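Local coordinates for sialidase domain-containing protein (Dyadobacter fermentans, PDB 5HX0), which is of unknown function but has a six-bladed beta-propeller fold related to that of the sialidases, and may therefore recognise or cleave glycans, at residues A[132-137]-A[243-248]; A[126-131]-A[368-373]; A[308-313]-A[330-335]. One frame throughout, in Å; residues are numbered along the deposited sequence.

Contact 1 (A[132-137]-A[243-248]); sequences LKDGTI and DDKGLT
Lys-245 and Asp-134 approach from opposite directions, each reaching out of its own turn, and meet in a salt bridge with 3.1 Å between Lys-245 NZ and Asp-134 OD2. The ammonium does not lie in the plane of the carboxylate; it sits above it, 53° out. The lysine chain runs straight as far as CE and then bends at its last torsion (chi4 -69°), which turns NZ onto the acid. Lower down, the same chain crosses Leu-132, whose CD1 lies 3.7 Å from Lys-245 CG and equally close to CB. A long aliphatic stem with a charged end thus suits this place: its methylenes pack on the buried Leu-132 while its ammonium pairs with the exposed Asp-134.

Asp-134 is held by its own turn. Its OD1 takes two bonds from Thr-136: the backbone N at 2.9 Å, nearly in line with the C-O bond, which makes an Asx turn, and OG1 at 2.8 Å, from the syn side but tilted 31° out of the carboxylate plane. With OD1 occupied in this way the carboxylate cannot easily rotate, and OD2 is presented to the lysine. Gly-135 has backbone angles that favour glycine, completing a type I turn with a G1 bulge.

The facing loop, with Ser-242, Asp-244, Gly-246 and Thr-248, has the pattern of an Asp box, the recurrent turn of sialidase propellers. Asp-244 ties it together by accepting from Thr-248 N through OD1 and from Thr-248 OG1 through OD2, the latter at 2.7 Å.

The contact joins the hairpin turn between strands 123-131 and 137-145 to the turn between strands 234-242 and 250-256, two sheets of the propeller. Arg-174 on strand 165-175 touches Thr-136 of one turn and gives a hydrogen bond from NE to Lys-245 O of the other.

Contact 2 (A[126-131]-A[368-373]); sequences DPCLLQ and YPWAVQ
The carbonyl oxygen of Leu-129 is met by a water, which donates to Leu-129 O at 2.8 Å, and by the Trp-370 indole, whose CZ2 lies 3.5 Å from Leu-129 O. The water in turn accepts from Trp-370 NE1 at 3.2 Å, in the plane of the ring at its edge. The two strands, whose nearest alpha carbons, Asp-126 CA and Tyr-368 CA, are 9.3 Å apart, are therefore linked by a ring and a water and not by direct backbone bonds.

The CB of Trp-370 points toward 126-131, and with CG anti to the backbone N (chi1 -162°) the benzo end reaches Cys-128, whose SG lies 3.8 Å from Trp-370 CZ3, set obliquely to the ring. A small polarisable thiol suits the place, packing against the aromatic system in a sulfur-aromatic contact. The ring also meets His-315 and Ser-62.

Further along, Asp-126 OD2 comes obliquely to 3.5 Å from Tyr-368 CE2, the carboxylate and phenol planes standing 90° apart, while the phenol oxygen bonds to Glu-265. Arg-209 touches both Asp-126 and Tyr-368.

An acetate, probably from the crystallisation liquor, lies about 3 Å from the Asp-126 side chain and may mark a pocket; arginines nearby, such as Arg-209 and Arg-331, would suit an acidic ligand. The contact thus passes from a water-bridged tryptophan and thiol to an acidic end where tyrosine pairs with glutamate, which resembles a sialidase site, although activity is not established.

Contact 3 (A[308-313]-A[330-335]); sequences GFQGHP and YRHKPL
His-312 swings its ring toward the Arg-331 side chain with CG between the backbone N and the carbonyl carbon (chi1 75°), while Arg-331 is extended from CG to NE and crosses the imidazole at about a right angle. Arg-331 is the centre of an inverse gamma turn in a loop of the propeller, and 308-313 carries the chain from one sheet to the next. NH2 of Arg-331 gives a weak hydrogen bond to His-312 NE2, 3.0 Å long but bent to 131°; the NH2 atom lies in the imidazole plane at the ring edge, the guanidinium plane turned nearly perpendicular to it. Histidine suits position 312 because its two ring nitrogens meet Arg-331 and Asp-287 at once. The other oxygen of Asp-287 bonds to His-332 NE2, so one carboxylate orients both rings. The long arginine also reaches the carbonyl of Leu-366 through NE.

Gln-310 lies flat on His-332, amide and ring only 17° apart, with OE1 3.8 Å above the middle of the imidazole. A planar amide suits this stack, and its NE2 bonds to the carbonyl of Gly-286. His-332 CD2 lies 4.0 Å above one face of the Tyr-330 ring, displaced toward its rim. A single water joins two polar ends: it lies 2.7 Å from Gln-310 OE1, to which it donates, and 2.7 Å from Tyr-330 OH.

In the fold
Along the chain, 126-131 runs directly into 132-137, so contacts 1 and 2 share the hairpin of strands 123-131 and 137-145; their centres lie about 16 Å apart and Ile-137 packs on Leu-129. Contact 1 closes before contact 3 opens, and both fall between the two segments of contact 2, whose centre lies about 7 Å from that of the chain. Contact 3, centres about 19 Å apart, touches contact 2 through Arg-331 and Pro-313 on Tyr-368. Contacts 1 and 3, centres about 33 Å apart, lie on opposite sides of the chain's centre. In sialidases Asp-box turns lie away from the active site; that contacts 2 and 3 border a comparable site here is only inferred.

Contact 1 (A[132-137]-A[243-248])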
loop_
_atom_site.group_PDB
_atom_site.type_symbol
_atom_site.label_atom_id
_atom_site.label_comp_id
_atom_site.label_asym_id
_atom_site.label_seq_id
_atom_site.Cartn_x
_atom_site.Cartn_y
_atom_site.Cartn_z
ATOM N N LEU A 132 7.570 18.832 -14.849
ATOM C CA LEU A 132 7.602 19.589 -16.096
ATOM C C LEU A 132 7.412 21.082 -15.833
ATOM O O LEU A 132 6.867 21.491 -14.806
ATOM C CB LEU A 132 6.507 19.111 -17.060
ATOM C CG LEU A 132 6.521 17.605 -17.364
ATOM C CD1 LEU A 132 5.591 17.274 -18.537
ATOM C CD2 LEU A 132 7.942 17.132 -17.658
ATOM N N LYS A 133 7.848 21.901 -16.798
ATOM C CA LYS A 133 7.655 23.346 -16.670
ATOM C C LYS A 133 6.188 23.704 -16.468
ATOM O O LYS A 133 5.878 24.692 -15.789
ATOM C CB LYS A 133 8.189 24.067 -17.908
ATOM C CG LYS A 133 9.629 23.753 -18.236
ATOM C CD LYS A 133 10.549 24.433 -17.310
ATOM C CE LYS A 133 11.948 24.451 -17.914
ATOM N NZ LYS A 133 12.927 24.924 -16.904
ATOM N N ASP A 134 5.273 22.906 -17.016
ATOM C CA ASP A 134 3.856 23.215 -16.861
ATOM C C ASP A 134 3.290 22.682 -15.553
ATOM O O ASP A 134 2.088 22.799 -15.315
ATOM C CB ASP A 134 3.046 22.688 -18.062
ATOM C CG ASP A 134 2.944 21.166 -18.111
ATOM O OD1 ASP A 134 3.245 20.486 -17.110
ATOM O OD2 ASP A 134 2.531 20.645 -19.170
ATOM N N GLY A 135 4.119 22.099 -14.704
ATOM C CA GLY A 135 3.695 21.673 -13.390
ATOM C C GLY A 135 3.307 20.218 -13.284
ATOM O O GLY A 135 3.168 19.717 -12.159
ATOM N N THR A 136 3.122 19.523 -14.412
ATOM C CA THR A 136 2.922 18.076 -14.386
ATOM C C THR A 136 4.059 17.387 -13.639
ATOM O O THR A 136 5.224 17.767 -13.776
ATOM C CB THR A 136 2.857 17.548 -15.816
ATOM O OG1 THR A 136 1.776 18.197 -16.506
ATOM C CG2 THR A 136 2.659 16.032 -15.836
ATOM N N ILE A 137 3.733 16.359 -12.856
ATOM C CA ILE A 137 4.760 15.571 -12.171
ATOM C C ILE A 137 4.646 14.123 -12.610
ATOM O O ILE A 137 3.556 13.543 -12.569
ATOM C CB ILE A 137 4.653 15.677 -10.640
ATOM C CG1 ILE A 137 4.775 17.137 -10.186
ATOM C CG2 ILE A 137 5.741 14.796 -9.954
ATOM C CD1 ILE A 137 4.310 17.362 -8.736
ATOM N N ASP A 243 6.857 12.380 -26.480
ATOM C CA ASP A 243 6.345 13.622 -27.043
ATOM C C ASP A 243 4.959 13.974 -26.528
ATOM O O ASP A 243 4.326 14.887 -27.067
ATOM C CB ASP A 243 6.315 13.554 -28.574
ATOM C CG ASP A 243 7.702 13.566 -29.177
ATOM O OD1 ASP A 243 8.436 14.558 -28.960
ATOM O OD2 ASP A 243 8.057 12.583 -29.857
ATOM N N ASP A 244 4.466 13.273 -25.515
ATOM C CA ASP A 244 3.147 13.591 -24.979
ATOM C C ASP A 244 3.190 13.724 -23.468
ATOM O O ASP A 244 2.240 13.355 -22.768
ATOM C CB ASP A 244 2.100 12.558 -25.409
ATOM C CG ASP A 244 2.540 11.137 -25.165
ATOM O OD1 ASP A 244 3.471 10.923 -24.352
ATOM O OD2 ASP A 244 1.948 10.225 -25.792
ATOM N N LYS A 245 4.292 14.272 -22.948
ATOM C CA LYS A 245 4.433 14.585 -21.522
ATOM C C LYS A 245 4.311 13.335 -20.648
ATOM O O LYS A 245 3.732 13.356 -19.556
ATOM C CB LYS A 245 3.437 15.668 -21.100
ATOM C CG LYS A 245 3.757 17.032 -21.738
ATOM C CD LYS A 245 2.712 18.078 -21.386
ATOM C CE LYS A 245 2.965 19.391 -22.138
ATOM N NZ LYS A 245 4.194 20.109 -21.672
ATOM N N GLY A 246 4.879 12.233 -21.123
ATOM C CA GLY A 246 4.962 11.028 -20.325
ATOM C C GLY A 246 3.815 10.048 -20.454
ATOM O O GLY A 246 3.786 9.071 -19.700
ATOM N N LEU A 247 2.863 10.269 -21.369
ATOM C CA LEU A 247 1.815 9.267 -21.556
ATOM C C LEU A 247 2.353 8.039 -22.281
ATOM O O LEU A 247 2.018 6.902 -21.922
ATOM C CB LEU A 247 0.626 9.865 -22.316
ATOM C CG LEU A 247 -0.116 10.992 -21.575
ATOM C CD1 LEU A 247 -1.257 11.542 -22.449
ATOM C CD2 LEU A 247 -0.652 10.555 -20.196
ATOM N N THR A 248 3.219 8.237 -23.268
ATOM C CA THR A 248 3.800 7.126 -24.015
ATOM C C THR A 248 5.254 7.437 -24.324
ATOM O O THR A 248 5.675 8.593 -24.318
ATOM C CB THR A 248 3.061 6.844 -25.339
ATOM O OG1 THR A 248 3.297 7.925 -26.251
ATOM C CG2 THR A 248 1.534 6.662 -25.118
#

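Contact 2 (A[126-131]-A[368-373])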
loop_
_atom_site.group_PDB
_atom_site.type_symbol
_atom_site.label_atom_id
_atom_site.label_comp_id
_atom_site.label_asym_id
_atom_site.label_seq_id
_atom_site.Cartn_x
_atom_site.Cartn_y
_atom_site.Cartn_z
ATOM N N ASP A 126 12.580 2.832 -5.739
ATOM C CA ASP A 126 13.238 4.016 -6.297
ATOM C C ASP A 126 12.309 4.991 -7.027
ATOM O O ASP A 126 12.381 5.103 -8.259
ATOM C CB ASP A 126 14.332 3.591 -7.283
ATOM C CG ASP A 126 15.337 2.618 -6.677
ATOM O OD1 ASP A 126 14.989 1.894 -5.727
ATOM O OD2 ASP A 126 16.490 2.570 -7.169
ATOM N N PRO A 127 11.437 5.715 -6.335
ATOM C CA PRO A 127 10.588 6.690 -7.043
ATOM C C PRO A 127 11.447 7.797 -7.629
ATOM O O PRO A 127 12.227 8.433 -6.921
ATOM C CB PRO A 127 9.664 7.230 -5.944
ATOM C CG PRO A 127 10.543 7.090 -4.651
ATOM C CD PRO A 127 11.361 5.837 -4.862
ATOM N N CYS A 128 11.286 8.047 -8.923
ATOM C CA CYS A 128 12.042 9.086 -9.604
ATOM C C CYS A 128 11.077 10.153 -10.115
ATOM O O CYS A 128 10.343 9.914 -11.070
ATOM C CB CYS A 128 12.857 8.456 -10.742
ATOM S SG CYS A 128 14.235 7.521 -10.033
ATOM N N LEU A 129 11.089 11.319 -9.480
ATOM C CA LEU A 129 10.202 12.427 -9.819
ATOM C C LEU A 129 10.774 13.274 -10.960
ATOM O O LEU A 129 11.973 13.581 -10.991
ATOM C CB LEU A 129 9.984 13.314 -8.588
ATOM C CG LEU A 129 9.348 12.691 -7.338
ATOM C CD1 LEU A 129 9.277 13.708 -6.169
ATOM C CD2 LEU A 129 7.947 12.181 -7.670
ATOM N N LEU A 130 9.905 13.664 -11.893
ATOM C CA LEU A 130 10.215 14.715 -12.868
ATOM C C LEU A 130 9.092 15.744 -12.819
ATOM O O LEU A 130 7.924 15.381 -12.965
ATOM C CB LEU A 130 10.327 14.176 -14.297
ATOM C CG LEU A 130 10.568 15.280 -15.360
ATOM C CD1 LEU A 130 11.963 15.934 -15.184
ATOM C CD2 LEU A 130 10.419 14.729 -16.775
ATOM N N GLN A 131 9.430 17.013 -12.614
ATOM C CA GLN A 131 8.435 18.077 -12.692
ATOM C C GLN A 131 8.614 18.826 -14.009
ATOM O O GLN A 131 9.684 19.383 -14.254
ATOM C CB GLN A 131 8.548 19.049 -11.522
ATOM C CG GLN A 131 7.520 20.183 -11.608
ATOM C CD GLN A 131 7.564 21.082 -10.401
ATOM O OE1 GLN A 131 6.582 21.196 -9.674
ATOM N NE2 GLN A 131 8.719 21.696 -10.157
ATOM N N TYR A 368 22.545 7.330 -3.404
ATOM C CA TYR A 368 21.492 7.757 -4.322
ATOM C C TYR A 368 21.115 9.236 -4.137
ATOM O O TYR A 368 19.938 9.547 -3.933
ATOM C CB TYR A 368 20.261 6.872 -4.161
ATOM C CG TYR A 368 20.390 5.485 -4.770
ATOM C CD1 TYR A 368 21.389 4.602 -4.364
ATOM C CD2 TYR A 368 19.521 5.073 -5.778
ATOM C CE1 TYR A 368 21.517 3.327 -4.928
ATOM C CE2 TYR A 368 19.633 3.813 -6.347
ATOM C CZ TYR A 368 20.632 2.947 -5.921
ATOM O OH TYR A 368 20.721 1.699 -6.497
ATOM N N PRO A 369 22.076 10.148 -4.223
ATOM C CA PRO A 369 21.729 11.560 -4.022
ATOM C C PRO A 369 20.889 12.129 -5.160
ATOM O O PRO A 369 20.921 11.673 -6.304
ATOM C CB PRO A 369 23.092 12.265 -3.916
ATOM C CG PRO A 369 24.003 11.391 -4.748
ATOM C CD PRO A 369 23.513 9.975 -4.502
ATOM N N TRP A 370 20.154 13.181 -4.818
ATOM C CA TRP A 370 19.272 13.878 -5.745
ATOM C C TRP A 370 19.170 15.319 -5.269
ATOM O O TRP A 370 18.777 15.559 -4.122
ATOM C CB TRP A 370 17.886 13.199 -5.778
ATOM C CG TRP A 370 17.041 13.546 -6.975
ATOM C CD1 TRP A 370 16.510 14.766 -7.290
ATOM C CD2 TRP A 370 16.627 12.646 -8.007
ATOM N NE1 TRP A 370 15.773 14.675 -8.472
ATOM C CE2 TRP A 370 15.836 13.378 -8.921
ATOM C CE3 TRP A 370 16.827 11.278 -8.233
ATOM C CZ2 TRP A 370 15.243 12.780 -10.045
ATOM C CZ3 TRP A 370 16.250 10.698 -9.341
ATOM C CH2 TRP A 370 15.467 11.442 -10.234
ATOM N N ALA A 371 19.537 16.273 -6.122
ATOM C CA ALA A 371 19.633 17.666 -5.704
ATOM C C ALA A 371 18.460 18.483 -6.230
ATOM O O ALA A 371 17.876 18.172 -7.275
ATOM C CB ALA A 371 20.946 18.296 -6.170
ATOM N N VAL A 372 18.136 19.550 -5.507
ATOM C CA VAL A 372 17.098 20.488 -5.918
ATOM C C VAL A 372 17.543 21.893 -5.542
ATOM O O VAL A 372 18.181 22.102 -4.504
ATOM C CB VAL A 372 15.731 20.130 -5.279
ATOM C CG1 VAL A 372 15.831 20.186 -3.774
ATOM C CG2 VAL A 372 14.645 21.081 -5.797
ATOM N N GLN A 373 17.220 22.861 -6.392
ATOM C CA GLN A 373 17.563 24.255 -6.118
ATOM C C GLN A 373 16.592 24.793 -5.076
ATOM O O GLN A 373 15.375 24.738 -5.280
ATOM C CB GLN A 373 17.494 25.081 -7.401
ATOM C CG GLN A 373 18.182 26.441 -7.316
ATOM C CD GLN A 373 19.688 26.316 -7.438
ATOM O OE1 GLN A 373 20.188 25.545 -8.261
ATOM N NE2 GLN A 373 20.418 27.055 -6.604
HETATM O O HOH W 1 13.551 15.876 -10.452
#

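Contact 3 (A[308-313]-A[330-335])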
loop_
_atom_site.group_PDB
_atom_site.type_symbol
_atom_site.label_atom_id
_atom_site.label_comp_id
_atom_site.label_asym_id
_atom_site.label_seq_id
_atom_site.Cartn_x
_atom_site.Cartn_y
_atom_site.Cartn_z
ATOM N N GLY A 308 36.579 9.176 -15.023
ATOM C CA GLY A 308 37.815 9.225 -14.263
ATOM C C GLY A 308 37.664 9.169 -12.759
ATOM O O GLY A 308 38.616 9.504 -12.052
ATOM N N PHE A 309 36.506 8.764 -12.243
ATOM C CA PHE A 309 36.331 8.645 -10.800
ATOM C C PHE A 309 35.327 7.539 -10.498
ATOM O O PHE A 309 34.593 7.087 -11.383
ATOM C CB PHE A 309 35.877 9.968 -10.175
ATOM C CG PHE A 309 34.517 10.456 -10.656
ATOM C CD1 PHE A 309 34.411 11.296 -11.759
ATOM C CD2 PHE A 309 33.358 10.110 -9.971
ATOM C CE1 PHE A 309 33.162 11.758 -12.185
ATOM C CE2 PHE A 309 32.096 10.575 -10.380
ATOM C CZ PHE A 309 31.997 11.391 -11.490
ATOM N N GLN A 310 35.318 7.103 -9.235
ATOM C CA GLN A 310 34.359 6.126 -8.729
ATOM C C GLN A 310 33.175 6.827 -8.075
ATOM O O GLN A 310 33.341 7.810 -7.342
ATOM C CB GLN A 310 34.994 5.198 -7.689
ATOM C CG GLN A 310 36.112 4.310 -8.170
ATOM C CD GLN A 310 36.657 3.434 -7.044
ATOM O OE1 GLN A 310 37.155 3.940 -6.040
ATOM N NE2 GLN A 310 36.536 2.118 -7.198
ATOM N N GLY A 311 31.992 6.298 -8.323
ATOM C CA GLY A 311 30.777 6.752 -7.672
ATOM C C GLY A 311 29.561 6.298 -8.444
ATOM O O GLY A 311 29.620 6.013 -9.646
ATOM N N HIS A 312 28.435 6.240 -7.736
ATOM C CA HIS A 312 27.159 5.853 -8.314
ATOM C C HIS A 312 26.041 6.008 -7.278
ATOM O O HIS A 312 26.292 6.055 -6.088
ATOM C CB HIS A 312 27.181 4.392 -8.799
ATOM C CG HIS A 312 27.117 3.390 -7.690
ATOM N ND1 HIS A 312 28.215 2.656 -7.293
ATOM C CD2 HIS A 312 26.089 2.984 -6.903
ATOM C CE1 HIS A 312 27.867 1.842 -6.310
ATOM N NE2 HIS A 312 26.583 2.021 -6.052
ATOM N N PRO A 313 24.790 6.108 -7.741
ATOM C CA PRO A 313 24.468 6.485 -9.109
ATOM C C PRO A 313 24.653 8.003 -9.211
ATOM O O PRO A 313 24.961 8.635 -8.198
ATOM C CB PRO A 313 22.999 6.075 -9.251
ATOM C CG PRO A 313 22.437 6.319 -7.857
ATOM C CD PRO A 313 23.595 6.011 -6.888
ATOM N N TYR A 330 29.199 7.538 -2.753
ATOM C CA TYR A 330 30.582 7.067 -2.682
ATOM C C TYR A 330 30.617 5.878 -1.729
ATOM O O TYR A 330 30.792 6.030 -0.518
ATOM C CB TYR A 330 31.529 8.168 -2.226
ATOM C CG TYR A 330 32.983 7.822 -2.443
ATOM C CD1 TYR A 330 33.528 7.799 -3.717
ATOM C CD2 TYR A 330 33.811 7.514 -1.369
ATOM C CE1 TYR A 330 34.888 7.498 -3.920
ATOM C CE2 TYR A 330 35.153 7.211 -1.562
ATOM C CZ TYR A 330 35.682 7.207 -2.834
ATOM O OH TYR A 330 37.015 6.907 -3.014
ATOM N N ARG A 331 30.477 4.686 -2.291
ATOM C CA ARG A 331 30.387 3.466 -1.492
ATOM C C ARG A 331 31.753 2.815 -1.364
ATOM O O ARG A 331 31.940 1.637 -1.639
ATOM C CB ARG A 331 29.354 2.519 -2.095
ATOM C CG ARG A 331 27.895 2.988 -1.824
ATOM C CD ARG A 331 26.901 2.361 -2.804
ATOM N NE ARG A 331 25.517 2.463 -2.345
ATOM C CZ ARG A 331 24.482 1.813 -2.888
ATOM N NH1 ARG A 331 23.267 1.960 -2.368
ATOM N NH2 ARG A 331 24.647 1.023 -3.950
ATOM N N HIS A 332 32.733 3.636 -0.991
ATOM C CA HIS A 332 34.085 3.197 -0.654
ATOM C C HIS A 332 34.502 3.958 0.593
ATOM O O HIS A 332 33.854 4.927 0.982
ATOM C CB HIS A 332 35.054 3.454 -1.810
ATOM C CG HIS A 332 34.516 3.013 -3.131
ATOM N ND1 HIS A 332 34.645 1.721 -3.590
ATOM C CD2 HIS A 332 33.785 3.671 -4.062
ATOM C CE1 HIS A 332 34.054 1.612 -4.766
ATOM N NE2 HIS A 332 33.515 2.780 -5.073
ATOM N N LYS A 333 35.577 3.518 1.241
ATOM C CA LYS A 333 36.073 4.253 2.409
ATOM C C LYS A 333 36.638 5.602 1.995
ATOM O O LYS A 333 37.405 5.693 1.040
ATOM C CB LYS A 333 37.154 3.455 3.160
ATOM C CG LYS A 333 36.725 2.065 3.613
ATOM C CD LYS A 333 35.332 2.065 4.256
ATOM C CE LYS A 333 35.374 1.820 5.773
ATOM N NZ LYS A 333 34.018 1.996 6.418
ATOM N N PRO A 334 36.256 6.664 2.703
ATOM C CA PRO A 334 35.245 6.725 3.760
ATOM C C PRO A 334 33.845 6.876 3.158
ATOM O O PRO A 334 33.653 7.743 2.297
ATOM C CB PRO A 334 35.644 7.971 4.544
ATOM C CG PRO A 334 36.268 8.855 3.530
ATOM C CD PRO A 334 36.854 7.980 2.441
ATOM N N LEU A 335 32.903 6.058 3.609
ATOM C CA LEU A 335 31.590 5.960 2.969
ATOM C C LEU A 335 30.821 7.268 3.044
ATOM O O LEU A 335 30.716 7.869 4.112
ATOM C CB LEU A 335 30.775 4.872 3.645
ATOM C CG LEU A 335 31.341 3.459 3.586
ATOM C CD1 LEU A 335 30.600 2.584 4.578
ATOM C CD2 LEU A 335 31.176 2.927 2.174
HETATM O O HOH W 2 37.959 6.462 -5.517
#